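Phage-like element PBSX protein XepA (Bacillus subtilis, PDB 6IA5) is a prophage lytic cassette protein that assembles as a pentamer, probably binds the cytoplasmic membrane and does not seem to take part in host cell lysis. Local coordinates at the interface of chains A and B. Coordinates in Å, arbitrary orientation; residue numbers count along the deposited sequence, not the author numbering. Chains: chain A/B, Phage-like element PBSX protein XepA.

Contact 1: the interface of chains A and B. Residues chain A 75, 132, 134; chain B 62, 88-89, 117.
The extended side chain of B:Arg117 lies across A:Tyr75 at about a right angle. This is a subunit interface of the XepA pentamer, where strands 69-76 and 133-140 of chain A, with the loop residue A:Glu132, meet loops of chain B. A:Tyr75 sits on strand 69-76. Its CG is anti to the backbone N (chi1 -176°), which carries the ring across to B:Arg117 and its OH to the B:Asp88 carbonyl. B:Arg117 CD rests over one face of the ring, towards the rim, 3.9 Å from A:Tyr75 CD2. The guanidinium is not stacked on the ring. The two planes are 72° apart, and A:Tyr75 CE1 lies at the guanidinium edge, in its plane. B:Arg117 NH1 comes within 3.4 Å of A:Tyr75 CD1.

B:Arg117 NH1 also forms a long salt bridge of 3.5 Å with A:Glu132 OE2. The carboxylate is turned 47° from the guanidinium, so the two groups do not pair flat. B:Leu62 CD1 sits over one face of the guanidinium, toward its rim, from within chain B. B:Leu62 CD1 also meets A:Val134 CG2 on strand 133-140, at 3.7 Å.

At the tip of the ring, the phenol OH of A:Tyr75 donates a hydrogen bond of 2.8 Å to the backbone O of B:Asp88. The donor stands above the carbonyl plane. The carboxylate of B:Asp88 turns back into its own chain. B:Asp88 OD1 accepts the backbone N of B:Arg117 at 2.9 Å, from above the carboxylate plane.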
loop_
_atom_site.group_PDB
_atom_site.type_symbol
_atom_site.label_atom_id
_atom_site.label_comp_id
_atom_site.label_asym_id
_atom_site.label_seq_id
_atom_site.Cartn_x
_atom_site.Cartn_y
_atom_site.Cartn_z
ATOM N N TYR A 75 27.687 22.498 -13.413
ATOM C CA TYR A 75 28.207 23.488 -12.498
ATOM C C TYR A 75 28.878 24.578 -13.326
ATOM O O TYR A 75 29.726 24.265 -14.145
ATOM C CB TYR A 75 29.203 22.839 -11.525
ATOM C CG TYR A 75 29.705 23.810 -10.495
ATOM C CD1 TYR A 75 30.787 24.642 -10.763
ATOM C CD2 TYR A 75 29.047 23.951 -9.273
ATOM C CE1 TYR A 75 31.202 25.588 -9.840
ATOM C CE2 TYR A 75 29.489 24.853 -8.323
ATOM C CZ TYR A 75 30.563 25.675 -8.609
ATOM O OH TYR A 75 30.991 26.581 -7.681
ATOM N N GLU A 132 34.148 29.330 -15.286
ATOM C CA GLU A 132 34.278 27.943 -14.837
ATOM C C GLU A 132 32.999 27.182 -15.214
ATOM O O GLU A 132 31.892 27.685 -14.981
ATOM C CB GLU A 132 34.465 27.945 -13.313
ATOM C CG GLU A 132 34.905 26.609 -12.758
ATOM C CD GLU A 132 34.775 26.501 -11.257
ATOM O OE1 GLU A 132 34.627 27.546 -10.613
ATOM O OE2 GLU A 132 34.770 25.365 -10.751
ATOM N N VAL A 134 31.612 22.805 -15.788
ATOM C CA VAL A 134 31.742 21.373 -16.030
ATOM C C VAL A 134 30.337 20.807 -16.238
ATOM O O VAL A 134 29.368 21.257 -15.595
ATOM C CB VAL A 134 32.441 20.594 -14.889
ATOM C CG1 VAL A 134 33.929 20.916 -14.779
ATOM C CG2 VAL A 134 31.732 20.773 -13.547
ATOM N N LEU B 62 31.824 15.259 -8.203
ATOM C CA LEU B 62 31.891 15.114 -9.648
ATOM C C LEU B 62 33.178 14.369 -10.015
ATOM O O LEU B 62 34.276 14.737 -9.589
ATOM C CB LEU B 62 31.854 16.493 -10.306
ATOM C CG LEU B 62 30.642 17.365 -9.947
ATOM C CD1 LEU B 62 30.652 18.652 -10.762
ATOM C CD2 LEU B 62 29.322 16.617 -10.104
ATOM N N ASP B 88 29.043 24.475 -2.183
ATOM C CA ASP B 88 29.101 24.624 -3.628
ATOM C C ASP B 88 30.427 25.237 -4.077
ATOM O O ASP B 88 30.770 25.120 -5.247
ATOM C CB ASP B 88 27.870 25.336 -4.181
ATOM C CG ASP B 88 26.838 24.316 -4.636
ATOM O OD1 ASP B 88 27.250 23.289 -5.237
ATOM O OD2 ASP B 88 25.641 24.529 -4.364
ATOM N N ASN B 89 31.197 25.844 -3.159
ATOM C CA ASN B 89 32.438 26.471 -3.596
ATOM C C ASN B 89 33.672 25.898 -2.896
ATOM O O ASN B 89 34.769 26.389 -3.127
ATOM C CB ASN B 89 32.395 27.993 -3.443
ATOM C CG ASN B 89 32.123 28.424 -2.020
ATOM O OD1 ASN B 89 32.306 27.658 -1.067
ATOM N ND2 ASN B 89 31.742 29.669 -1.868
ATOM N N ARG B 117 28.093 20.581 -4.507
ATOM C CA ARG B 117 29.174 19.943 -5.235
ATOM C C ARG B 117 30.141 19.182 -4.310
ATOM O O ARG B 117 30.636 18.126 -4.698
ATOM C CB ARG B 117 29.902 20.979 -6.091
ATOM C CG ARG B 117 31.037 20.357 -6.891
ATOM C CD ARG B 117 31.535 21.281 -7.976
ATOM N NE ARG B 117 32.708 20.634 -8.517
ATOM C CZ ARG B 117 33.437 21.128 -9.512
ATOM N NH1 ARG B 117 33.134 22.291 -10.064
ATOM N NH2 ARG B 117 34.460 20.435 -9.967
#

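Contact 2: the interface of chains A and B. Residues chain A 177, 202, 204, 274-276; chain B 220-221, 255, 257.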
loop_
_atom_site.group_PDB
_atom_site.type_symbol
_atom_site.label_atom_id
_atom_site.label_comp_id
_atom_site.label_asym_id
_atom_site.label_seq_id
_atom_site.Cartn_x
_atom_site.Cartn_y
_atom_site.Cartn_z
ATOM N N ASP A 177 -28.924 4.553 -11.448
ATOM C CA ASP A 177 -30.241 4.807 -12.003
ATOM C C ASP A 177 -30.847 3.498 -12.502
ATOM O O ASP A 177 -30.138 2.532 -12.758
ATOM C CB ASP A 177 -30.151 5.834 -13.124
ATOM C CG ASP A 177 -29.819 7.224 -12.606
ATOM O OD1 ASP A 177 -29.773 7.425 -11.366
ATOM O OD2 ASP A 177 -29.635 8.110 -13.452
ATOM N N LEU A 202 -35.349 6.746 -4.888
ATOM C CA LEU A 202 -36.265 7.788 -5.315
ATOM C C LEU A 202 -36.812 7.410 -6.686
ATOM O O LEU A 202 -36.032 7.128 -7.596
ATOM C CB LEU A 202 -35.526 9.130 -5.379
ATOM C CG LEU A 202 -36.426 10.316 -5.732
ATOM C CD1 LEU A 202 -37.404 10.608 -4.580
ATOM C CD2 LEU A 202 -35.591 11.573 -6.030
ATOM N N GLU A 204 -39.402 8.385 -9.856
ATOM C CA GLU A 204 -40.175 9.392 -10.556
ATOM C C GLU A 204 -41.173 8.712 -11.495
ATOM O O GLU A 204 -40.814 7.782 -12.212
ATOM C CB GLU A 204 -39.262 10.340 -11.340
ATOM C CG GLU A 204 -39.986 11.625 -11.707
ATOM C CD GLU A 204 -39.262 12.595 -12.621
ATOM O OE1 GLU A 204 -38.004 12.453 -12.739
ATOM O OE2 GLU A 204 -39.971 13.495 -13.193
ATOM N N LYS A 274 -38.943 5.652 -13.416
ATOM C CA LYS A 274 -37.501 5.505 -13.335
ATOM C C LYS A 274 -37.066 6.041 -11.982
ATOM O O LYS A 274 -37.715 6.924 -11.430
ATOM C CB LYS A 274 -36.820 6.342 -14.430
ATOM C CG LYS A 274 -37.242 5.990 -15.849
ATOM C CD LYS A 274 -36.355 6.611 -16.897
ATOM C CE LYS A 274 -36.779 6.247 -18.311
ATOM N NZ LYS A 274 -36.011 7.026 -19.318
ATOM N N GLY A 275 -35.973 5.486 -11.462
ATOM C CA GLY A 275 -35.514 5.887 -10.152
ATOM C C GLY A 275 -33.994 5.933 -10.036
ATOM O O GLY A 275 -33.258 5.516 -10.940
ATOM N N THR A 276 -33.566 6.409 -8.864
ATOM C CA THR A 276 -32.177 6.439 -8.457
ATOM C C THR A 276 -32.086 5.786 -7.088
ATOM O O THR A 276 -32.771 6.220 -6.153
ATOM C CB THR A 276 -31.660 7.886 -8.397
ATOM O OG1 THR A 276 -31.859 8.489 -9.686
ATOM C CG2 THR A 276 -30.210 7.954 -7.948
ATOM N N SER B 220 -35.058 14.696 -10.771
ATOM C CA SER B 220 -34.692 13.296 -10.780
ATOM C C SER B 220 -34.338 12.903 -12.222
ATOM O O SER B 220 -33.769 13.693 -12.959
ATOM C CB SER B 220 -35.823 12.463 -10.193
ATOM O OG SER B 220 -35.426 11.085 -10.065
ATOM N N VAL B 221 -34.753 11.705 -12.636
ATOM C CA VAL B 221 -34.323 11.120 -13.894
ATOM C C VAL B 221 -34.931 11.850 -15.097
ATOM O O VAL B 221 -34.254 12.004 -16.094
ATOM C CB VAL B 221 -34.597 9.605 -13.918
ATOM C CG1 VAL B 221 -34.227 8.999 -15.276
ATOM C CG2 VAL B 221 -33.829 8.902 -12.800
ATOM N N GLY B 255 -30.917 10.761 -3.588
ATOM C CA GLY B 255 -31.651 10.238 -4.721
ATOM C C GLY B 255 -31.938 11.273 -5.808
ATOM O O GLY B 255 -32.303 10.898 -6.919
ATOM N N LYS B 257 -30.939 14.332 -8.558
ATOM C CA LYS B 257 -29.823 14.665 -9.424
ATOM C C LYS B 257 -29.440 16.120 -9.202
ATOM O O LYS B 257 -28.255 16.440 -9.166
ATOM C CB LYS B 257 -30.169 14.393 -10.895
ATOM C CG LYS B 257 -30.385 12.931 -11.246
ATOM C CD LYS B 257 -29.251 12.055 -10.775
ATOM C CE LYS B 257 -29.146 10.736 -11.516
ATOM N NZ LYS B 257 -29.555 10.868 -12.936
HETATM O O HOH W 1 -37.048 15.005 -12.699
HETATM O O HOH W 2 -32.968 10.981 -9.405
#
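B:Lys257 and A:Asp177 meet tip to tip and form a salt bridge across this patch. It is a subunit interface of the XepA pentamer, with loops of chain B set against strands 175-179, 200-207 and 271-278 of chain A. The ammonium NZ of B:Lys257 donates to A:Asp177 OD2 at 2.8 Å, on the syn lone pair of that oxygen. The lysine chain bends at chi2 (-51°) and chi4 (33°), and its CE packs beside the carboxylate.

Within chain A, the hydroxyl OG1 of A:Thr276 donates to A:Asp177 OD1 at 2.9 Å. It comes from above the carboxylate plane. Both carboxylate oxygens are therefore held, which should limit rotation of the group.

Apolar contacts centre on B:Val221. Its CG1 is anti to the backbone N (chi1 176°), which lays it against the aliphatic chain of A:Lys274. B:Val221 CG1 is 3.6 Å from A:Lys274 CD. The two side chains cross at about a right angle. A:Leu202 CB packs on B:Gly255 CA at 4.1 Å. Looser van der Waals contacts reach oxygens. The other methyl of B:Val221, CG2, lies near A:Thr276 OG1 and the backbone O of A:Gly275. A:Leu202 CD2 is 3.5 Å from the carbonyl O of B:Gly255.

Waters also bridge the chains. Water 2 sits between A:Thr276 OG1, B:Ser220 OG and the carbonyl O of B:Gly255. It joins the threonine that holds A:Asp177 to two loops of chain B. Water 1 links the chains near A:Glu204. Water 1 lies 2.7 Å from the carboxylate oxygen OE1 of A:Glu204 and 2.8 Å from the backbone N of B:Ser220.

The centres of contact 1 and contact 2 lie about 67 Å apart, and they share no residue or secondary-structure element. Contact 1 uses strands 69-76 and 133-140 of chain A. Contact 2 uses strands from the C-terminal part of the same chain. In both, chain A offers mainly strand residues and chain B offers loops. The two chains thus touch at widely separated places along their length. The interface is not an exact two-fold, which fits a pentamer in which each copy probably uses different surfaces toward its two neighbours.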